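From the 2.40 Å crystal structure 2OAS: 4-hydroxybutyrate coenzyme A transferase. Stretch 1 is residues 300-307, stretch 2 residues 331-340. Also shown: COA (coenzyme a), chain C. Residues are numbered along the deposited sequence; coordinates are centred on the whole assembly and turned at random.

Stretch 1 (300-307) NVMAINSA
Stretch 2 (331-340) GQMDFIRGAG

A strand that includes Val301 to Asn305 lies against a helix that begins at Gln332 and runs through Gly340 and beyond. Their axes approach to 7.8 Å with N-to-C directions 151° apart, so the chains run nearly antiparallel. CA atoms pair as Asn305 with Gln332 (6.3 Å), Ala303 with Ile336 (6.0 Å) and Val301 with Ala339 (5.2 Å). The strand is extended (Ala303 phi/psi -100/116, Ile304 -119/113), and its alternation turns Val301, Ala303 and Asn305 toward the helix, Met302 and Ile304 away; together the stretches bury 330 Å².

Gly331 (phi/psi -152/28) is the N-cap, and its bare backbone faces coenzyme A: Gly331 N donates to COA O5P at 2.6 Å, nearly straight at 165°. Helical angles start at Gln332 (-73/-31). The CA-to-CB bond of Gln332 points toward the strand, and the side chain is extended beyond a p chi1 (70°; chi2 165°, t; chi3 -172°), a reach that lets Gln332 NE2 donate to Ser306 O at 3.1 Å with an N-H...O angle of 139°. This is the one hydrogen bond across the stretches; it ties an amide to a backbone carbonyl just past Asn305, while the CA-to-CB bond of Ser306 points away (chi1 t). Closer to the backbone, Gln332 CB packs 3.6 Å from Asn305 OD1. Asn305 is m (chi1 -66°, chi2 -89°), and its ND2 is satisfied elsewhere in the structure.

Met333, a selenomethionine, points away, and Asp334 is out of reach. Phe335 (chi1 -86°, m; chi2 -68°) starts toward the strand, but its ring leads away, so its contact is made near the backbone: Phe335 O is 3.5 Å from Ala303 CB, and Phe335 CB is 4.2 Å from that same methyl. Phe335 O also accepts a hydrogen bond from Ala339 N at 3.0 Å, a regular helical turn. Ile336 leaves sideways (chi1 -71°, m; chi2 -179°, t), its end coming nearer the strand, with Ile336 CG1 4.2 Å from Asn305 ND2.

Arg337 (chi1 t, chi2 p) is out of reach of the strand. Gly338 has no side chain; Gly338 N donates a hydrogen bond to Asp334 O at 2.9 Å. Ala339, one turn after Phe335, closes the apolar end: Ala339 CB lies 3.9 Å from Ala303 CB and 3.7 Å from CG1 of Val301, whose chi1 is t (161°). Small alanine methyls on both segments suit this close, buried packing, and one methyl of Val301, CG1, packs on Ala339. Gly340 makes no contact with the strand as the helix continues.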

ATOM      1  N   ASN A 300       1.363  16.935  10.441  1.00 38.60           N
ATOM      2  CA  ASN A 300       1.165  16.245  11.708  1.00 38.22           C
ATOM      3  C   ASN A 300      -0.061  15.333  11.762  1.00 37.80           C
ATOM      4  O   ASN A 300      -0.759  15.277  12.774  1.00 38.43           O
ATOM      5  CB  ASN A 300       1.090  17.276  12.835  1.00 38.02           C
ATOM      6  CG  ASN A 300       2.313  18.160  12.881  1.00 38.11           C
ATOM      7  OD1 ASN A 300       3.434  17.675  13.001  1.00 36.38           O
ATOM      8  ND2 ASN A 300       2.103  19.467  12.783  1.00 39.72           N
ATOM      9  N   VAL A 301      -0.328  14.625  10.678  1.00 36.23           N
ATOM     10  CA  VAL A 301      -1.448  13.701  10.652  1.00 36.63           C
ATOM     11  C   VAL A 301      -1.205  12.606  11.699  1.00 37.08           C
ATOM     12  O   VAL A 301      -0.079  12.147  11.870  1.00 36.72           O
ATOM     13  CB  VAL A 301      -1.593  13.044   9.250  1.00 35.66           C
ATOM     14  CG1 VAL A 301      -2.435  11.779   9.337  1.00 36.76           C
ATOM     15  CG2 VAL A 301      -2.231  14.035   8.286  1.00 35.84           C
HETATM   16  N   MSE A 302      -2.265  12.207  12.398  1.00 36.92           N
HETATM   17  CA  MSE A 302      -2.197  11.179  13.435  1.00 38.69           C
HETATM   18  C   MSE A 302      -3.227  10.125  13.076  1.00 36.39           C
HETATM   19  O   MSE A 302      -4.421  10.298  13.305  1.00 35.12           O
HETATM   20  CB  MSE A 302      -2.525  11.790  14.809  1.00 44.58           C
HETATM   21  CG  MSE A 302      -2.525  10.813  15.982  1.00 51.17           C
HETATM   22 SE   MSE A 302      -0.769  10.155  16.502  1.00 62.14          SE
HETATM   23  CE  MSE A 302      -0.900   8.384  15.768  1.00 57.70           C
ATOM     24  N   ALA A 303      -2.764   9.039  12.487  1.00 34.42           N
ATOM     25  CA  ALA A 303      -3.654   7.981  12.068  1.00 33.24           C
ATOM     26  C   ALA A 303      -3.662   6.831  13.062  1.00 32.39           C
ATOM     27  O   ALA A 303      -2.658   6.161  13.264  1.00 32.27           O
ATOM     28  CB  ALA A 303      -3.248   7.495  10.700  1.00 33.44           C
ATOM     29  N   ILE A 304      -4.816   6.606  13.671  1.00 32.67           N
ATOM     30  CA  ILE A 304      -4.956   5.554  14.663  1.00 32.50           C
ATOM     31  C   ILE A 304      -5.980   4.519  14.229  1.00 30.81           C
ATOM     32  O   ILE A 304      -7.167   4.804  14.154  1.00 29.09           O
ATOM     33  CB  ILE A 304      -5.386   6.155  16.008  1.00 31.73           C
ATOM     34  CG1 ILE A 304      -4.344   7.177  16.457  1.00 31.12           C
ATOM     35  CG2 ILE A 304      -5.567   5.072  17.027  1.00 30.26           C
ATOM     36  CD1 ILE A 304      -4.797   8.026  17.614  1.00 32.89           C
ATOM     37  N   ASN A 305      -5.511   3.314  13.953  1.00 30.00           N
ATOM     38  CA  ASN A 305      -6.400   2.245  13.517  1.00 30.93           C
ATOM     39  C   ASN A 305      -6.183   0.991  14.348  1.00 30.98           C
ATOM     40  O   ASN A 305      -5.327   0.963  15.232  1.00 30.27           O
ATOM     41  CB  ASN A 305      -6.143   1.944  12.038  1.00 31.09           C
ATOM     42  CG  ASN A 305      -6.519   3.108  11.143  1.00 33.13           C
ATOM     43  OD1 ASN A 305      -7.665   3.216  10.696  1.00 33.09           O
ATOM     44  ND2 ASN A 305      -5.562   4.004  10.895  1.00 31.86           N
ATOM     45  N   SER A 306      -6.944  -0.051  14.053  1.00 31.35           N
ATOM     46  CA  SER A 306      -6.814  -1.291  14.802  1.00 33.60           C
ATOM     47  C   SER A 306      -6.502  -2.472  13.896  1.00 33.83           C
ATOM     48  O   SER A 306      -6.423  -2.333  12.676  1.00 36.41           O
ATOM     49  CB  SER A 306      -8.094  -1.565  15.593  1.00 32.87           C
ATOM     50  OG  SER A 306      -7.912  -2.676  16.453  1.00 34.74           O
ATOM     51  N   ALA A 307      -6.325  -3.635  14.501  1.00 32.33           N
ATOM     52  CA  ALA A 307      -6.010  -4.840  13.750  1.00 31.90           C
ATOM     53  C   ALA A 307      -6.446  -6.115  14.482  1.00 31.22           C
ATOM     54  O   ALA A 307      -6.711  -6.103  15.675  1.00 29.94           O
ATOM     55  CB  ALA A 307      -4.528  -4.894  13.468  1.00 29.57           C
ATOM     56  N   GLY A 331      -9.806   1.533   4.725  1.00 38.12           N
ATOM     57  CA  GLY A 331      -8.885   2.579   4.344  1.00 40.27           C
ATOM     58  C   GLY A 331      -7.834   2.880   5.383  1.00 40.97           C
ATOM     59  O   GLY A 331      -7.346   3.998   5.453  1.00 42.86           O
ATOM     60  N   GLN A 332      -7.475   1.895   6.190  1.00 42.73           N
ATOM     61  CA  GLN A 332      -6.466   2.122   7.213  1.00 44.09           C
ATOM     62  C   GLN A 332      -5.086   2.245   6.570  1.00 43.67           C
ATOM     63  O   GLN A 332      -4.222   2.962   7.068  1.00 42.85           O
ATOM     64  CB  GLN A 332      -6.440   0.967   8.217  1.00 43.43           C
ATOM     65  CG  GLN A 332      -5.887  -0.317   7.636  1.00 44.28           C
ATOM     66  CD  GLN A 332      -5.515  -1.345   8.689  1.00 43.53           C
ATOM     67  OE1 GLN A 332      -4.924  -2.380   8.375  1.00 42.61           O
ATOM     68  NE2 GLN A 332      -5.863  -1.070   9.937  1.00 44.83           N
HETATM   69  N   MSE A 333      -4.885   1.546   5.461  1.00 43.76           N
HETATM   70  CA  MSE A 333      -3.592   1.575   4.799  1.00 45.11           C
HETATM   71  C   MSE A 333      -3.306   2.945   4.199  1.00 43.42           C
HETATM   72  O   MSE A 333      -2.243   3.520   4.400  1.00 41.65           O
HETATM   73  CB  MSE A 333      -3.547   0.513   3.712  1.00 48.38           C
HETATM   74  CG  MSE A 333      -2.155   0.254   3.204  1.00 52.34           C
HETATM   75 SE   MSE A 333      -2.197  -0.714   1.542  1.00 58.69          SE
HETATM   76  CE  MSE A 333      -2.482   0.789   0.378  1.00 57.19           C
ATOM     77  N   ASP A 334      -4.272   3.459   3.446  1.00 42.47           N
ATOM     78  CA  ASP A 334      -4.140   4.771   2.824  1.00 39.13           C
ATOM     79  C   ASP A 334      -3.844   5.831   3.883  1.00 38.03           C
ATOM     80  O   ASP A 334      -3.026   6.722   3.660  1.00 37.34           O
ATOM     81  CB  ASP A 334      -5.420   5.116   2.073  1.00 39.48           C
ATOM     82  CG  ASP A 334      -5.530   4.399   0.738  1.00 41.05           C
ATOM     83  OD1 ASP A 334      -6.617   4.451   0.134  1.00 44.13           O
ATOM     84  OD2 ASP A 334      -4.539   3.794   0.281  1.00 39.78           O
ATOM     85  N   PHE A 335      -4.508   5.731   5.035  1.00 35.77           N
ATOM     86  CA  PHE A 335      -4.302   6.685   6.125  1.00 35.84           C
ATOM     87  C   PHE A 335      -2.947   6.527   6.799  1.00 35.13           C
ATOM     88  O   PHE A 335      -2.358   7.500   7.280  1.00 36.03           O
ATOM     89  CB  PHE A 335      -5.407   6.549   7.176  1.00 34.16           C
ATOM     90  CG  PHE A 335      -6.625   7.352   6.865  1.00 34.23           C
ATOM     91  CD1 PHE A 335      -6.577   8.743   6.893  1.00 33.76           C
ATOM     92  CD2 PHE A 335      -7.807   6.732   6.516  1.00 32.75           C
ATOM     93  CE1 PHE A 335      -7.698   9.505   6.569  1.00 33.55           C
ATOM     94  CE2 PHE A 335      -8.929   7.483   6.189  1.00 34.97           C
ATOM     95  CZ  PHE A 335      -8.873   8.876   6.217  1.00 32.83           C
ATOM     96  N   ILE A 336      -2.461   5.292   6.839  1.00 33.95           N
ATOM     97  CA  ILE A 336      -1.171   4.996   7.444  1.00 33.24           C
ATOM     98  C   ILE A 336      -0.038   5.474   6.547  1.00 33.38           C
ATOM     99  O   ILE A 336       1.007   5.922   7.043  1.00 34.28           O
ATOM    100  CB  ILE A 336      -1.057   3.482   7.739  1.00 32.44           C
ATOM    101  CG1 ILE A 336      -1.999   3.146   8.901  1.00 31.55           C
ATOM    102  CG2 ILE A 336       0.370   3.091   8.078  1.00 31.84           C
ATOM    103  CD1 ILE A 336      -1.978   1.689   9.313  1.00 32.89           C
ATOM    104  N   ARG A 337      -0.244   5.394   5.234  1.00 34.53           N
ATOM    105  CA  ARG A 337       0.765   5.848   4.287  1.00 36.41           C
ATOM    106  C   ARG A 337       0.764   7.378   4.245  1.00 38.45           C
ATOM    107  O   ARG A 337       1.817   8.005   4.352  1.00 38.04           O
ATOM    108  CB  ARG A 337       0.495   5.305   2.875  1.00 34.88           C
ATOM    109  CG  ARG A 337       1.618   5.637   1.855  1.00 36.10           C
ATOM    110  CD  ARG A 337       2.963   5.079   2.308  1.00 35.77           C
ATOM    111  NE  ARG A 337       4.053   5.209   1.340  1.00 39.45           N
ATOM    112  CZ  ARG A 337       4.065   4.674   0.116  1.00 40.67           C
ATOM    113  NH1 ARG A 337       3.029   3.967  -0.314  1.00 40.40           N
ATOM    114  NH2 ARG A 337       5.133   4.824  -0.667  1.00 40.36           N
ATOM    115  N   GLY A 338      -0.433   7.954   4.091  1.00 38.86           N
ATOM    116  CA  GLY A 338      -0.579   9.392   4.035  1.00 38.99           C
ATOM    117  C   GLY A 338      -0.011  10.006   5.289  1.00 39.95           C
ATOM    118  O   GLY A 338       0.580  11.089   5.267  1.00 40.33           O
ATOM    119  N   ALA A 339      -0.184   9.303   6.399  1.00 39.13           N
ATOM    120  CA  ALA A 339       0.333   9.771   7.665  1.00 39.32           C
ATOM    121  C   ALA A 339       1.862   9.792   7.619  1.00 39.35           C
ATOM    122  O   ALA A 339       2.480  10.681   8.197  1.00 41.29           O
ATOM    123  CB  ALA A 339      -0.158   8.874   8.794  1.00 38.95           C
ATOM    124  N   GLY A 340       2.471   8.828   6.930  1.00 39.14           N
ATOM    125  CA  GLY A 340       3.926   8.796   6.829  1.00 39.52           C
ATOM    126  C   GLY A 340       4.467   9.875   5.903  1.00 40.14           C
ATOM    127  O   GLY A 340       5.568  10.396   6.100  1.00 41.61           O
TER
HETATM  128  N1A COA C 501      -7.455 -14.510  16.461  1.00 61.29           N
HETATM  129  C2A COA C 501      -8.690 -15.198  16.829  1.00 61.98           C
HETATM  130  N3A COA C 501      -9.805 -14.295  17.181  1.00 61.87           N
HETATM  131  C4A COA C 501      -9.664 -12.828  17.179  1.00 62.27           C
HETATM  132  C5A COA C 501      -8.444 -12.160  16.799  1.00 62.79           C
HETATM  133  C6A COA C 501      -7.307 -13.044  16.452  1.00 61.78           C
HETATM  134  N6A COA C 501      -6.059 -12.489  16.080  1.00 60.23           N
HETATM  135  N7A COA C 501      -8.600 -10.786  16.885  1.00 62.96           N
HETATM  136  C8A COA C 501      -9.933 -10.611  17.295  1.00 63.13           C
HETATM  137  N9A COA C 501     -10.607 -11.840  17.476  1.00 63.18           N
HETATM  138  C1B COA C 501     -11.973 -12.070  17.901  1.00 64.39           C
HETATM  139  C2B COA C 501     -12.477 -11.453  19.242  1.00 65.05           C
HETATM  140  O2B COA C 501     -12.678 -12.400  20.230  1.00 65.31           O
HETATM  141  C3B COA C 501     -13.734 -10.650  18.912  1.00 66.26           C
HETATM  142  O3B COA C 501     -14.860 -11.099  19.729  1.00 69.91           O
HETATM  143  P3B COA C 501     -16.313 -10.475  19.640  1.00 72.29           P
HETATM  144  O7A COA C 501     -16.374  -9.016  19.858  1.00 73.24           O
HETATM  145  O8A COA C 501     -16.886 -10.763  18.290  1.00 72.41           O
HETATM  146  O9A COA C 501     -17.157 -11.155  20.613  1.00 72.10           O
HETATM  147  C4B COA C 501     -13.963 -10.780  17.454  1.00 64.41           C
HETATM  148  O4B COA C 501     -12.936 -11.608  16.883  1.00 63.86           O
HETATM  149  C5B COA C 501     -14.036  -9.247  17.047  1.00 62.82           C
HETATM  150  O5B COA C 501     -12.787  -8.577  17.292  1.00 60.28           O
HETATM  151  P1A COA C 501     -12.568  -6.987  17.717  1.00 59.48           P
HETATM  152  O1A COA C 501     -13.259  -6.597  18.915  1.00 60.50           O
HETATM  153  O2A COA C 501     -11.105  -6.655  17.905  1.00 59.13           O
HETATM  154  O3A COA C 501     -13.131  -6.240  16.444  1.00 59.59           O
HETATM  155  P2A COA C 501     -13.146  -4.692  16.286  1.00 60.33           P
HETATM  156  O4A COA C 501     -14.524  -4.240  16.113  1.00 61.11           O
HETATM  157  O5A COA C 501     -12.589  -4.029  17.450  1.00 59.29           O
HETATM  158  O6A COA C 501     -12.272  -4.190  15.218  1.00 60.07           O
HETATM  159  CBP COA C 501     -10.871  -4.371  13.121  1.00 57.18           C
HETATM  160  CCP COA C 501     -10.943  -4.425  14.754  1.00 58.07           C
HETATM  161  CDP COA C 501     -11.708  -5.688  12.951  1.00 56.31           C
HETATM  162  CEP COA C 501      -9.388  -4.613  12.601  1.00 56.41           C
HETATM  163  CAP COA C 501     -11.676  -3.054  12.447  1.00 56.44           C
HETATM  164  OAP COA C 501     -10.845  -1.961  12.947  1.00 55.72           O
HETATM  165  C9P COA C 501     -11.640  -3.009  10.915  1.00 55.69           C
HETATM  166  O9P COA C 501     -12.662  -3.301  10.312  1.00 54.38           O
HETATM  167  N8P COA C 501     -10.429  -2.613  10.293  1.00 56.32           N
HETATM  168  C7P COA C 501     -10.046  -2.444   8.898  1.00 55.65           C
HETATM  169  C6P COA C 501      -9.516  -1.029   8.459  1.00 55.85           C
HETATM  170  C5P COA C 501     -10.549  -0.042   8.100  1.00 56.48           C
HETATM  171  O5P COA C 501     -10.395   0.696   7.121  1.00 57.13           O
HETATM  172  N4P COA C 501     -11.707  -0.033   8.957  1.00 58.14           N
HETATM  173  C3P COA C 501     -12.928   0.758   8.930  1.00 59.42           C
HETATM  174  C2P COA C 501     -12.755   2.319   8.809  1.00 59.96           C
HETATM  175  S1P COA C 501     -13.707   3.038   7.439  1.00 60.53           S